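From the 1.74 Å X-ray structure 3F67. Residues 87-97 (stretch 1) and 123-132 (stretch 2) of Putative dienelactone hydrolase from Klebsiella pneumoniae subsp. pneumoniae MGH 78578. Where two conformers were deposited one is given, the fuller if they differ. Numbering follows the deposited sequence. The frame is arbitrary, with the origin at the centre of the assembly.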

# COMPACT_ATOMS: atom_id res chain seq x y z
N LEU A 87 12.54 14.02 4.64
CA LEU A 87 12.64 12.58 4.37
C LEU A 87 11.71 12.12 3.24
O LEU A 87 12.20 11.67 2.21
CB LEU A 87 12.37 11.77 5.65
CG LEU A 87 12.41 10.25 5.50
CD1 LEU A 87 13.76 9.80 4.87
CD2 LEU A 87 12.25 9.61 6.89
N VAL A 88 10.40 12.23 3.41
CA VAL A 88 9.47 11.64 2.43
C VAL A 88 9.75 12.14 1.01
O VAL A 88 9.77 11.35 0.04
CB VAL A 88 7.98 11.90 2.78
CG1 VAL A 88 7.06 11.26 1.72
CG2 VAL A 88 7.64 11.31 4.19
N SER A 89 10.01 13.44 0.90
CA SER A 89 10.16 14.12 -0.39
C SER A 89 11.53 13.83 -1.02
O SER A 89 11.85 14.31 -2.12
CB SER A 89 9.92 15.62 -0.20
OG SER A 89 8.55 15.85 0.10
N LYS A 90 12.33 13.03 -0.32
CA LYS A 90 13.62 12.63 -0.83
C LYS A 90 13.68 11.16 -1.24
O LYS A 90 14.73 10.67 -1.68
CB LYS A 90 14.73 12.98 0.21
CG LYS A 90 14.75 14.49 0.53
CD LYS A 90 16.07 14.94 1.09
CE LYS A 90 16.04 16.42 1.48
NZ LYS A 90 15.74 17.32 0.32
N VAL A 91 12.55 10.46 -1.13
CA VAL A 91 12.47 9.04 -1.46
C VAL A 91 11.87 8.95 -2.89
O VAL A 91 10.70 9.34 -3.07
CB VAL A 91 11.53 8.30 -0.47
CG1 VAL A 91 11.37 6.82 -0.87
CG2 VAL A 91 12.08 8.39 0.97
N PRO A 92 12.66 8.55 -3.90
CA PRO A 92 12.15 8.63 -5.28
C PRO A 92 11.14 7.52 -5.55
O PRO A 92 11.37 6.37 -5.13
CB PRO A 92 13.39 8.41 -6.16
CG PRO A 92 14.57 8.68 -5.25
CD PRO A 92 14.09 8.19 -3.87
N ASP A 93 10.06 7.85 -6.27
CA ASP A 93 9.08 6.80 -6.62
C ASP A 93 9.74 5.60 -7.32
O ASP A 93 9.38 4.43 -7.04
CB ASP A 93 8.03 7.36 -7.60
CG ASP A 93 7.11 8.42 -6.99
OD1 ASP A 93 6.97 8.56 -5.73
OD2 ASP A 93 6.46 9.07 -7.83
N ALA A 94 10.68 5.87 -8.24
CA ALA A 94 11.31 4.79 -9.03
C ALA A 94 12.00 3.77 -8.12
O ALA A 94 11.93 2.56 -8.35
CB ALA A 94 12.30 5.35 -10.02
N GLN A 95 12.67 4.30 -7.09
CA GLN A 95 13.31 3.48 -6.07
C GLN A 95 12.31 2.61 -5.34
O GLN A 95 12.56 1.41 -5.10
CB GLN A 95 14.06 4.39 -5.07
CG GLN A 95 14.76 3.63 -3.96
CD GLN A 95 15.21 4.56 -2.85
OE1 GLN A 95 16.31 5.09 -2.90
NE2 GLN A 95 14.34 4.81 -1.88
N VAL A 96 11.17 3.21 -4.96
CA VAL A 96 10.13 2.52 -4.20
C VAL A 96 9.60 1.36 -5.04
O VAL A 96 9.49 0.23 -4.55
CB VAL A 96 8.97 3.47 -3.80
CG1 VAL A 96 7.81 2.65 -3.16
CG2 VAL A 96 9.42 4.55 -2.80
N LEU A 97 9.29 1.62 -6.30
CA LEU A 97 8.67 0.56 -7.12
C LEU A 97 9.67 -0.60 -7.32
O LEU A 97 9.29 -1.77 -7.28
CB LEU A 97 8.20 1.13 -8.47
CG LEU A 97 7.16 2.29 -8.29
CD1 LEU A 97 6.75 2.75 -9.68
CD2 LEU A 97 5.92 1.88 -7.50
N CYS A 123 -2.43 5.78 2.75
CA CYS A 123 -1.98 7.15 2.78
C CYS A 123 -0.87 7.35 1.73
O CYS A 123 -1.13 7.13 0.53
CB CYS A 123 -1.52 7.49 4.20
SG CYS A 123 -1.35 9.18 4.30
N TRP A 124 0.34 7.73 2.14
CA TRP A 124 1.50 7.75 1.19
C TRP A 124 1.57 6.42 0.41
O TRP A 124 1.77 6.38 -0.84
CB TRP A 124 2.82 7.98 1.98
CG TRP A 124 4.05 7.97 1.12
CD1 TRP A 124 4.61 9.04 0.45
CD2 TRP A 124 4.85 6.84 0.83
NE1 TRP A 124 5.75 8.63 -0.24
CE2 TRP A 124 5.93 7.29 0.01
CE3 TRP A 124 4.82 5.48 1.25
CZ2 TRP A 124 6.93 6.41 -0.45
CZ3 TRP A 124 5.83 4.60 0.79
CH2 TRP A 124 6.85 5.08 -0.05
N GLY A 125 1.37 5.33 1.15
CA GLY A 125 1.37 3.98 0.59
C GLY A 125 0.23 3.65 -0.36
O GLY A 125 0.38 2.76 -1.22
N GLY A 126 -0.88 4.37 -0.21
CA GLY A 126 -2.03 4.18 -1.11
C GLY A 126 -1.73 4.80 -2.45
O GLY A 126 -2.13 4.25 -3.47
N ARG A 127 -0.99 5.91 -2.48
CA ARG A 127 -0.57 6.45 -3.78
C ARG A 127 0.39 5.48 -4.47
O ARG A 127 0.26 5.20 -5.66
CB ARG A 127 0.04 7.85 -3.63
CG ARG A 127 0.69 8.35 -4.95
CD ARG A 127 1.22 9.77 -4.79
NE ARG A 127 2.07 10.14 -5.93
CZ ARG A 127 3.34 9.78 -6.06
NH1 ARG A 127 3.95 9.09 -5.09
NH2 ARG A 127 4.03 10.17 -7.13
N ILE A 128 1.37 4.99 -3.70
CA ILE A 128 2.35 4.02 -4.21
C ILE A 128 1.64 2.77 -4.76
O ILE A 128 2.03 2.23 -5.80
CB ILE A 128 3.37 3.66 -3.08
CG1 ILE A 128 4.24 4.89 -2.72
CG2 ILE A 128 4.22 2.43 -3.47
CD1 ILE A 128 5.08 5.44 -3.88
N THR A 129 0.58 2.36 -4.07
CA THR A 129 -0.22 1.23 -4.50
C THR A 129 -0.73 1.41 -5.94
O THR A 129 -0.61 0.51 -6.76
CB THR A 129 -1.37 0.94 -3.49
OG1 THR A 129 -0.76 0.44 -2.29
CG2 THR A 129 -2.28 -0.22 -3.99
N TRP A 130 -1.33 2.58 -6.25
CA TRP A 130 -1.75 2.84 -7.62
C TRP A 130 -0.58 2.75 -8.59
O TRP A 130 -0.69 2.14 -9.67
CB TRP A 130 -2.34 4.26 -7.73
CG TRP A 130 -3.72 4.43 -7.14
CD1 TRP A 130 -4.05 5.07 -5.95
CD2 TRP A 130 -4.97 4.04 -7.74
NE1 TRP A 130 -5.44 5.08 -5.78
CE2 TRP A 130 -6.01 4.45 -6.86
CE3 TRP A 130 -5.30 3.34 -8.93
CZ2 TRP A 130 -7.36 4.21 -7.14
CZ3 TRP A 130 -6.66 3.10 -9.22
CH2 TRP A 130 -7.68 3.54 -8.32
N LEU A 131 0.51 3.42 -8.24
CA LEU A 131 1.69 3.40 -9.13
C LEU A 131 2.17 1.97 -9.40
O LEU A 131 2.57 1.64 -10.54
CB LEU A 131 2.84 4.24 -8.57
CG LEU A 131 2.56 5.74 -8.34
CD1 LEU A 131 3.85 6.49 -7.91
CD2 LEU A 131 1.88 6.42 -9.47
N TYR A 132 2.24 1.15 -8.33
CA TYR A 132 2.76 -0.21 -8.48
C TYR A 132 1.86 -1.06 -9.38
O TYR A 132 2.36 -1.92 -10.17
CB TYR A 132 2.91 -0.90 -7.09
CG TYR A 132 3.82 -2.10 -7.19
CD1 TYR A 132 5.17 -1.95 -7.53
CD2 TYR A 132 3.31 -3.38 -7.00
CE1 TYR A 132 6.00 -3.04 -7.67
CE2 TYR A 132 4.15 -4.51 -7.14
CZ TYR A 132 5.48 -4.32 -7.46
OH TYR A 132 6.32 -5.40 -7.60
O HOH W 1 7.71 10.25 -1.59

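Steeply crossing helices can be joined by a buried ion pair together with apolar packing, and this pair of segments from a putative dienelactone hydrolase illustrates the principle. The axes of helices 93-97 and 124-132 run at 74° to one another and approach no closer than 10.6 Å, so side chains must span the gap.

The polar link is a two-pronged salt bridge. Arg-127 NH1 donates to Asp-93 OD1 at 3.1 Å and Arg-127 NH2 to Asp-93 OD2 at 2.8 Å, both nearly straight. The carboxylate thus meets the guanidinium at its edge, where the N-H bonds point. The CA-to-CB bond of Asp-93 is directed toward the other stretch, whereas that of Arg-127 is sideways; a long side chain, with chi1 to chi3 all t, carries the charge across. Both residues are buried, and the pairing sets opposite charges against each other there.

Apolar contacts lie beside the bridge, with Leu-131 CD1 3.7 Å from Asp-93 OD2 and Ile-128 CD1 4.1 Å from Asp-93 OD1. Farther off, Val-96, with its CB toward the partner helix, uses both branches: CG2 lies 3.8 Å from Trp-124 CH2, at the ring edge, and CG1 lies 3.6 Å from Ile-128 CG2. Val-88 CG1 comes within 3.5 Å of Trp-124 CD1. Leu-97 loses the most area to the contact, 92 Å² of a total of 472 Å² summed over both sides. Its CB points sideways, yet CD2 reaches in to 4.0 Å from Leu-131 CB and 3.9 Å from Tyr-132 CD1. Compact, branched side chains suit such close quarters, while the broad indole can touch several of them at once.

A water completes the join. It can donate to Val-88 O at 2.8 Å and accepts from Trp-124 NE1 at 2.9 Å, so the indole's one polar group is satisfied beside its apolar neighbours.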